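Oxalate--CoA ligase (Arabidopsis thaliana, PDB 5IE2) belongs to the ANL superfamily of AMP-binding enzymes, with a large AMP-binding region and a smaller C-terminal domain, and is modelled here with adenosine-5'-triphosphate. Local coordinates at residues I40-A44 with L74-A79; P55-L61 with R80-L86; I453-P459 with P484-T490. All blocks are in the same frame, centred on the assembly; numbering follows the deposited sequence.

Contact 1: I40-A44 with L74-A79; sequences IERAA and LAVIRA
Alanines set the spacing at the centre of this helix pair. A44 and A75 have the nearest CA atoms, 4.5 Å apart, and their CB atoms sit 4.2 Å from each other; A43 CB meets A75 CB at 3.7 Å, and A44 CB lies 3.5 Å from A75 O. With such small side chains, the axes of 40-44 and 74-78 come within 8.1 Å and cross at -61°. Both segments are regular helix, except that A79 is the first residue to leave helical phi/psi; A44 CB and A79 CB are 4.3 Å apart.

Beyond the alanines, I40 (chi1 m, chi2 t) points its CA-to-CB bond toward the other helix. Its CD1 packs on L74 CD1 at 3.6 Å, and its CG2 lies 3.7 Å from A75 N. R78 begins as apolar surface, with CG 3.8 Å from A44 CB.

At the polar edge the R78 side chain (chi1 t, chi2 p, chi3 t) meets E41, whose chi1 and chi2 are both m. Two hydrogen bonds form a bidentate salt bridge: R78 NE to E41 OE2 at 2.7 Å and R78 NH2 to E41 OE1 at 3.1 Å. The contact thus joins helices 33-50 and 67-78 through a tight alanine interface; E41 neutralises R78 at its margin, L157 O accepts a hydrogen bond from R78 NH1, and the charges stay outside the apolar centre.

Contact 2: P55-L61 with R80-L86; sequences PGDVVAL and RATAAPL
Strands 58-61 and 82-85 are the two parallel strands of a beta-alpha-beta unit, connected by helix 67-78; on the outer sides, A83 bonds through its backbone to A165 and F167, and 58-61 to strand 104-110. The register pairs V58 with T82, V59 with A83, A60 with A84 and L61 with P85, and the short axes lie 4.5 Å apart at 28°. A parallel ladder runs through T82 N to D57 O (2.7 Å), V59 N to T82 O (2.9 Å), A84 N to V59 O (2.9 Å), L61 N to A84 O (3.0 Å) and L86 N to L61 O (2.8 Å).

V58, A60, T82 and A84 occupy one face, with V58 CG1 3.8 Å from A84 CB. V59, L61 and A83 face helix 67-78, and L61 CD1 reaches A83 CB at 3.8 Å. R80, at positive phi (68°), is the C-prime residue of the Schellman motif ending that helix. Its guanidinium, salt-bridged to D163, has P55 CB over one face, while R80 O accepts G56 N at 2.9 Å.

Contact 3: I453-P459 with P484-T490; sequences INCAVIP and PKRVFIT
Five backbone hydrogen bonds link these two segments, in which strand 450-459 runs parallel to strand 487-489 within a beta-alpha-beta unit whose crossover contains helix 467-477. C455, A456 and V457 pair with V487, F488 and I489, and the short axes approach to 4.6 Å at an angle of 25°. Donors come from both sides: K485 N to I453 O (2.9 Å), C455 N to R486 O (3.0 Å), F488 N to C455 O (2.9 Å), V457 N to F488 O (2.9 Å) and T490 N to V457 O (3.0 Å). CA-H...O contacts accompany them, the shortest from A456 CA to F488 O at 3.2 Å.

Apolar contacts differ on the two faces. On the face of C455, V457, V487 and I489, C455 SG (chi1 p) lies 3.7 Å from P484 CB and 3.8 Å from V487 CG2. V457 (chi1 m) places CG2 4.0 Å from V487 CG1 and 4.1 Å from I489 CG1, and P459 CD meets I489 CG2 at 4.0 Å. Helix 467-477 touches V487 and P484 here, while helix 423-430 reaches C455 and P484.

On the other face A456 CB and F488 CB are 4.2 Å apart. The F488 side chain (chi1 m) stacks its ring with that of F510.

Within this small domain the hydrogen-bond ladder thus fixes the alignment of the two strands; C455, P484 and V487 pack apolar surface under the two helices, the I489 and P459 end is more open, and no charge pair joins the segments.

In the fold
Contacts 1 and 2 are neighbours, their centres 11 Å apart, and helix 67-78 ties them together: it packs on helix 33-50 in contact 1 and connects the two strands of contact 2. V76 bridges them, its side chain packing against V59 and its carbonyl oxygen a probable acceptor for A81 N. Along the chain their segments alternate, and the helix pair packs beside the strand pair as adjoining layers of the AMP-binding region. Contact 3 follows much later, in the C-terminal domain, its centre 49 Å from contact 1 and 43 Å from contact 2, across the chain's centre. It repeats the parallel beta-alpha-beta arrangement in a separate three-stranded sheet.

Contact 1: I40-A44 with L74-A79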
# COMPACT_ATOMS: atom_id res chain seq x y z
N ILE A 40 -12.09 -17.99 10.81
CA ILE A 40 -11.85 -18.02 9.35
C ILE A 40 -12.29 -19.39 8.78
O ILE A 40 -13.01 -19.45 7.78
CB ILE A 40 -10.37 -17.74 9.03
CG1 ILE A 40 -9.98 -16.29 9.37
CG2 ILE A 40 -10.07 -18.03 7.54
CD1 ILE A 40 -8.43 -16.13 9.52
N GLU A 41 -11.89 -20.48 9.43
CA GLU A 41 -12.23 -21.82 8.92
C GLU A 41 -13.75 -21.98 8.85
O GLU A 41 -14.31 -22.57 7.90
CB GLU A 41 -11.72 -22.97 9.83
CG GLU A 41 -10.26 -23.26 9.78
CD GLU A 41 -9.82 -23.77 8.39
OE1 GLU A 41 -10.36 -24.76 7.87
OE2 GLU A 41 -8.91 -23.11 7.85
N ARG A 42 -14.42 -21.51 9.90
CA ARG A 42 -15.88 -21.69 9.95
C ARG A 42 -16.60 -20.83 8.92
O ARG A 42 -17.58 -21.27 8.27
CB ARG A 42 -16.41 -21.38 11.37
CG ARG A 42 -15.87 -22.47 12.32
CD ARG A 42 -16.09 -22.07 13.83
NE ARG A 42 -15.24 -22.84 14.77
CZ ARG A 42 -15.08 -22.49 16.05
NH1 ARG A 42 -15.72 -21.42 16.51
NH2 ARG A 42 -14.29 -23.19 16.89
N ALA A 43 -16.11 -19.60 8.76
CA ALA A 43 -16.68 -18.75 7.75
C ALA A 43 -16.44 -19.31 6.34
O ALA A 43 -17.32 -19.20 5.48
CB ALA A 43 -16.10 -17.25 7.87
N ALA A 44 -15.27 -19.88 6.09
CA ALA A 44 -14.96 -20.45 4.78
C ALA A 44 -15.91 -21.62 4.53
O ALA A 44 -16.41 -21.81 3.42
CB ALA A 44 -13.49 -20.92 4.71
N LEU A 74 -9.76 -13.48 4.57
CA LEU A 74 -9.01 -14.74 4.69
C LEU A 74 -9.91 -15.96 4.47
O LEU A 74 -9.41 -17.01 4.03
CB LEU A 74 -8.34 -14.83 6.06
CG LEU A 74 -7.19 -13.79 6.15
CD1 LEU A 74 -6.61 -13.69 7.56
CD2 LEU A 74 -6.00 -14.13 5.11
N ALA A 75 -11.21 -15.85 4.81
CA ALA A 75 -12.17 -16.98 4.58
C ALA A 75 -12.38 -17.18 3.08
O ALA A 75 -12.46 -18.31 2.61
CB ALA A 75 -13.53 -16.74 5.27
N VAL A 76 -12.49 -16.09 2.34
CA VAL A 76 -12.64 -16.17 0.87
C VAL A 76 -11.42 -16.92 0.33
O VAL A 76 -11.56 -17.89 -0.49
CB VAL A 76 -12.79 -14.78 0.21
CG1 VAL A 76 -12.54 -14.87 -1.33
CG2 VAL A 76 -14.22 -14.22 0.53
N ILE A 77 -10.23 -16.46 0.72
CA ILE A 77 -9.06 -17.15 0.12
C ILE A 77 -8.91 -18.60 0.55
O ILE A 77 -8.53 -19.50 -0.24
CB ILE A 77 -7.84 -16.33 0.49
CG1 ILE A 77 -7.94 -15.02 -0.29
CG2 ILE A 77 -6.60 -17.02 0.25
CD1 ILE A 77 -6.93 -14.05 0.15
N ARG A 78 -9.25 -18.86 1.80
CA ARG A 78 -9.25 -20.24 2.32
C ARG A 78 -10.18 -21.15 1.54
O ARG A 78 -9.85 -22.34 1.31
CB ARG A 78 -9.67 -20.20 3.83
CG ARG A 78 -9.78 -21.62 4.46
CD ARG A 78 -8.39 -22.36 4.48
NE ARG A 78 -8.61 -23.61 5.22
CZ ARG A 78 -8.46 -24.84 4.72
NH1 ARG A 78 -8.01 -25.03 3.48
NH2 ARG A 78 -8.76 -25.89 5.48
N ALA A 79 -11.32 -20.62 1.09
CA ALA A 79 -12.29 -21.40 0.32
C ALA A 79 -11.86 -21.57 -1.16
O ALA A 79 -12.65 -22.02 -2.00
CB ALA A 79 -13.67 -20.75 0.41

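Contact 2: P55-L61 with R80-L86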
# COMPACT_ATOMS: atom_id res chain seq x y z
N PRO A 55 -14.00 -23.20 -6.17
CA PRO A 55 -12.62 -22.75 -6.43
C PRO A 55 -12.54 -21.86 -7.68
O PRO A 55 -13.20 -22.15 -8.67
CB PRO A 55 -11.83 -24.07 -6.61
CG PRO A 55 -12.62 -25.10 -5.77
CD PRO A 55 -14.10 -24.66 -5.99
N GLY A 56 -11.82 -20.74 -7.59
CA GLY A 56 -11.70 -19.83 -8.70
C GLY A 56 -12.80 -18.75 -8.71
O GLY A 56 -12.68 -17.78 -9.46
N ASP A 57 -13.85 -18.91 -7.91
CA ASP A 57 -14.88 -17.84 -7.87
C ASP A 57 -14.27 -16.53 -7.34
O ASP A 57 -13.34 -16.58 -6.48
CB ASP A 57 -16.08 -18.20 -6.97
CG ASP A 57 -17.06 -19.21 -7.63
OD1 ASP A 57 -16.94 -19.48 -8.85
OD2 ASP A 57 -17.93 -19.73 -6.88
N VAL A 58 -14.80 -15.39 -7.78
CA VAL A 58 -14.35 -14.07 -7.25
C VAL A 58 -15.41 -13.53 -6.30
O VAL A 58 -16.60 -13.53 -6.63
CB VAL A 58 -14.09 -13.05 -8.37
CG1 VAL A 58 -13.72 -11.67 -7.78
CG2 VAL A 58 -12.93 -13.59 -9.29
N VAL A 59 -15.00 -13.12 -5.09
CA VAL A 59 -15.93 -12.56 -4.12
C VAL A 59 -15.49 -11.11 -3.84
O VAL A 59 -14.36 -10.89 -3.45
CB VAL A 59 -15.94 -13.36 -2.81
CG1 VAL A 59 -16.82 -12.68 -1.73
CG2 VAL A 59 -16.38 -14.82 -3.03
N ALA A 60 -16.37 -10.16 -4.05
CA ALA A 60 -16.04 -8.74 -3.79
C ALA A 60 -16.30 -8.43 -2.33
O ALA A 60 -17.21 -9.00 -1.72
CB ALA A 60 -16.89 -7.78 -4.71
N LEU A 61 -15.44 -7.60 -1.74
CA LEU A 61 -15.61 -7.20 -0.33
C LEU A 61 -15.62 -5.67 -0.25
O LEU A 61 -14.73 -5.03 -0.83
CB LEU A 61 -14.47 -7.72 0.56
CG LEU A 61 -14.40 -9.25 0.59
CD1 LEU A 61 -13.36 -9.69 -0.38
CD2 LEU A 61 -14.08 -9.73 1.99
N ARG A 80 -10.62 -21.20 -1.46
CA ARG A 80 -10.00 -21.26 -2.80
C ARG A 80 -10.61 -20.27 -3.78
O ARG A 80 -10.51 -20.44 -4.99
CB ARG A 80 -10.08 -22.71 -3.43
CG ARG A 80 -9.39 -23.79 -2.56
CD ARG A 80 -9.31 -25.14 -3.34
NE ARG A 80 -8.49 -24.99 -4.56
CZ ARG A 80 -8.56 -25.78 -5.62
NH1 ARG A 80 -9.44 -26.78 -5.65
NH2 ARG A 80 -7.78 -25.56 -6.69
N ALA A 81 -11.22 -19.22 -3.25
CA ALA A 81 -11.78 -18.18 -4.07
C ALA A 81 -10.85 -16.99 -4.07
O ALA A 81 -9.87 -16.96 -3.32
CB ALA A 81 -13.20 -17.78 -3.54
N THR A 82 -11.16 -16.01 -4.92
CA THR A 82 -10.32 -14.82 -5.08
C THR A 82 -11.02 -13.64 -4.42
O THR A 82 -12.16 -13.37 -4.78
CB THR A 82 -10.08 -14.51 -6.60
OG1 THR A 82 -9.39 -15.62 -7.20
CG2 THR A 82 -9.20 -13.26 -6.77
N ALA A 83 -10.35 -12.95 -3.49
CA ALA A 83 -10.93 -11.75 -2.83
C ALA A 83 -10.71 -10.51 -3.69
O ALA A 83 -9.59 -10.30 -4.14
CB ALA A 83 -10.30 -11.56 -1.49
N ALA A 84 -11.77 -9.70 -3.90
CA ALA A 84 -11.67 -8.45 -4.64
C ALA A 84 -12.14 -7.32 -3.70
O ALA A 84 -13.32 -6.94 -3.73
CB ALA A 84 -12.54 -8.52 -5.91
N PRO A 85 -11.24 -6.82 -2.87
CA PRO A 85 -11.57 -5.70 -1.95
C PRO A 85 -11.79 -4.42 -2.78
O PRO A 85 -11.05 -4.15 -3.73
CB PRO A 85 -10.35 -5.59 -1.05
CG PRO A 85 -9.27 -6.43 -1.69
CD PRO A 85 -9.86 -7.33 -2.68
N LEU A 86 -12.83 -3.66 -2.44
CA LEU A 86 -13.18 -2.46 -3.19
C LEU A 86 -13.34 -1.29 -2.21
O LEU A 86 -13.82 -1.47 -1.08
CB LEU A 86 -14.49 -2.67 -3.97
CG LEU A 86 -14.41 -3.75 -5.08
CD1 LEU A 86 -15.79 -3.92 -5.71
CD2 LEU A 86 -13.37 -3.38 -6.15

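Contact 3: I453-P459 with P484-T490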
# COMPACT_ATOMS: atom_id res chain seq x y z
N ILE A 453 8.75 22.70 -15.94
CA ILE A 453 8.35 22.31 -14.60
C ILE A 453 7.61 23.46 -13.90
O ILE A 453 8.05 24.62 -13.96
CB ILE A 453 9.57 21.88 -13.75
CG1 ILE A 453 9.14 21.63 -12.31
CG2 ILE A 453 10.71 22.94 -13.86
CD1 ILE A 453 10.19 20.86 -11.52
N ASN A 454 6.49 23.10 -13.26
CA ASN A 454 5.74 23.95 -12.34
C ASN A 454 5.59 23.23 -11.01
O ASN A 454 5.93 22.06 -10.89
CB ASN A 454 4.36 24.27 -12.90
CG ASN A 454 4.38 25.32 -13.99
OD1 ASN A 454 5.42 25.72 -14.52
ND2 ASN A 454 3.20 25.79 -14.33
N CYS A 455 5.06 23.90 -10.00
CA CYS A 455 4.77 23.22 -8.76
C CYS A 455 3.58 23.89 -8.03
O CYS A 455 3.18 24.98 -8.41
CB CYS A 455 6.00 23.21 -7.85
SG CYS A 455 6.40 24.82 -7.10
N ALA A 456 3.03 23.21 -7.02
CA ALA A 456 2.02 23.78 -6.12
C ALA A 456 2.44 23.54 -4.69
O ALA A 456 2.97 22.44 -4.35
CB ALA A 456 0.65 23.16 -6.41
N VAL A 457 2.24 24.53 -3.83
CA VAL A 457 2.56 24.36 -2.44
C VAL A 457 1.39 24.78 -1.55
O VAL A 457 0.59 25.67 -1.90
CB VAL A 457 3.83 25.19 -2.01
CG1 VAL A 457 5.04 24.77 -2.79
CG2 VAL A 457 3.60 26.63 -2.22
N ILE A 458 1.29 24.11 -0.41
CA ILE A 458 0.46 24.51 0.71
C ILE A 458 1.33 25.11 1.79
O ILE A 458 2.24 24.42 2.34
CB ILE A 458 -0.30 23.30 1.29
CG1 ILE A 458 -1.20 22.69 0.23
CG2 ILE A 458 -1.10 23.71 2.52
CD1 ILE A 458 -1.87 21.41 0.71
N PRO A 459 1.09 26.40 2.11
CA PRO A 459 1.84 27.08 3.16
C PRO A 459 1.40 26.58 4.53
O PRO A 459 0.30 26.03 4.69
CB PRO A 459 1.52 28.58 2.93
CG PRO A 459 0.30 28.61 2.10
CD PRO A 459 0.18 27.31 1.37
N PRO A 484 11.06 25.39 -10.63
CA PRO A 484 9.69 25.59 -11.13
C PRO A 484 9.50 27.03 -11.68
O PRO A 484 9.87 28.02 -11.03
CB PRO A 484 8.81 25.34 -9.91
CG PRO A 484 9.65 24.41 -9.01
CD PRO A 484 11.09 24.84 -9.26
N LYS A 485 8.99 27.13 -12.89
CA LYS A 485 8.81 28.44 -13.51
C LYS A 485 7.57 29.13 -12.94
O LYS A 485 7.49 30.38 -12.91
CB LYS A 485 8.70 28.29 -15.04
CG LYS A 485 8.92 29.60 -15.82
CD LYS A 485 10.35 30.09 -15.60
CE LYS A 485 10.57 31.54 -16.02
NZ LYS A 485 11.74 32.12 -15.28
N ARG A 486 6.62 28.33 -12.47
CA ARG A 486 5.44 28.84 -11.80
C ARG A 486 5.19 28.07 -10.51
O ARG A 486 5.41 26.83 -10.46
CB ARG A 486 4.23 28.75 -12.74
CG ARG A 486 4.27 29.82 -13.85
CD ARG A 486 3.09 29.68 -14.79
NE ARG A 486 1.99 30.56 -14.38
CZ ARG A 486 0.73 30.43 -14.79
NH1 ARG A 486 0.39 29.44 -15.62
NH2 ARG A 486 -0.20 31.28 -14.35
N VAL A 487 4.77 28.80 -9.48
CA VAL A 487 4.41 28.26 -8.16
C VAL A 487 2.95 28.59 -7.84
O VAL A 487 2.62 29.77 -7.69
CB VAL A 487 5.31 28.84 -7.03
CG1 VAL A 487 4.87 28.35 -5.61
CG2 VAL A 487 6.80 28.59 -7.32
N PHE A 488 2.09 27.58 -7.76
CA PHE A 488 0.69 27.78 -7.41
C PHE A 488 0.49 27.61 -5.92
O PHE A 488 0.95 26.65 -5.31
CB PHE A 488 -0.19 26.83 -8.20
CG PHE A 488 -0.10 27.04 -9.68
CD1 PHE A 488 -0.87 28.02 -10.29
CD2 PHE A 488 0.78 26.29 -10.46
CE1 PHE A 488 -0.78 28.24 -11.67
CE2 PHE A 488 0.87 26.50 -11.84
CZ PHE A 488 0.10 27.48 -12.44
N ILE A 489 -0.17 28.57 -5.31
CA ILE A 489 -0.30 28.51 -3.87
C ILE A 489 -1.71 28.15 -3.54
O ILE A 489 -2.67 28.71 -4.11
CB ILE A 489 0.13 29.79 -3.24
CG1 ILE A 489 1.62 29.92 -3.55
CG2 ILE A 489 -0.17 29.75 -1.75
CD1 ILE A 489 2.18 31.17 -3.19
N THR A 490 -1.85 27.15 -2.69
CA THR A 490 -3.16 26.61 -2.47
C THR A 490 -3.36 26.10 -1.06
O THR A 490 -2.42 25.99 -0.28
CB THR A 490 -3.44 25.54 -3.51
OG1 THR A 490 -4.76 25.03 -3.30
CG2 THR A 490 -2.37 24.39 -3.46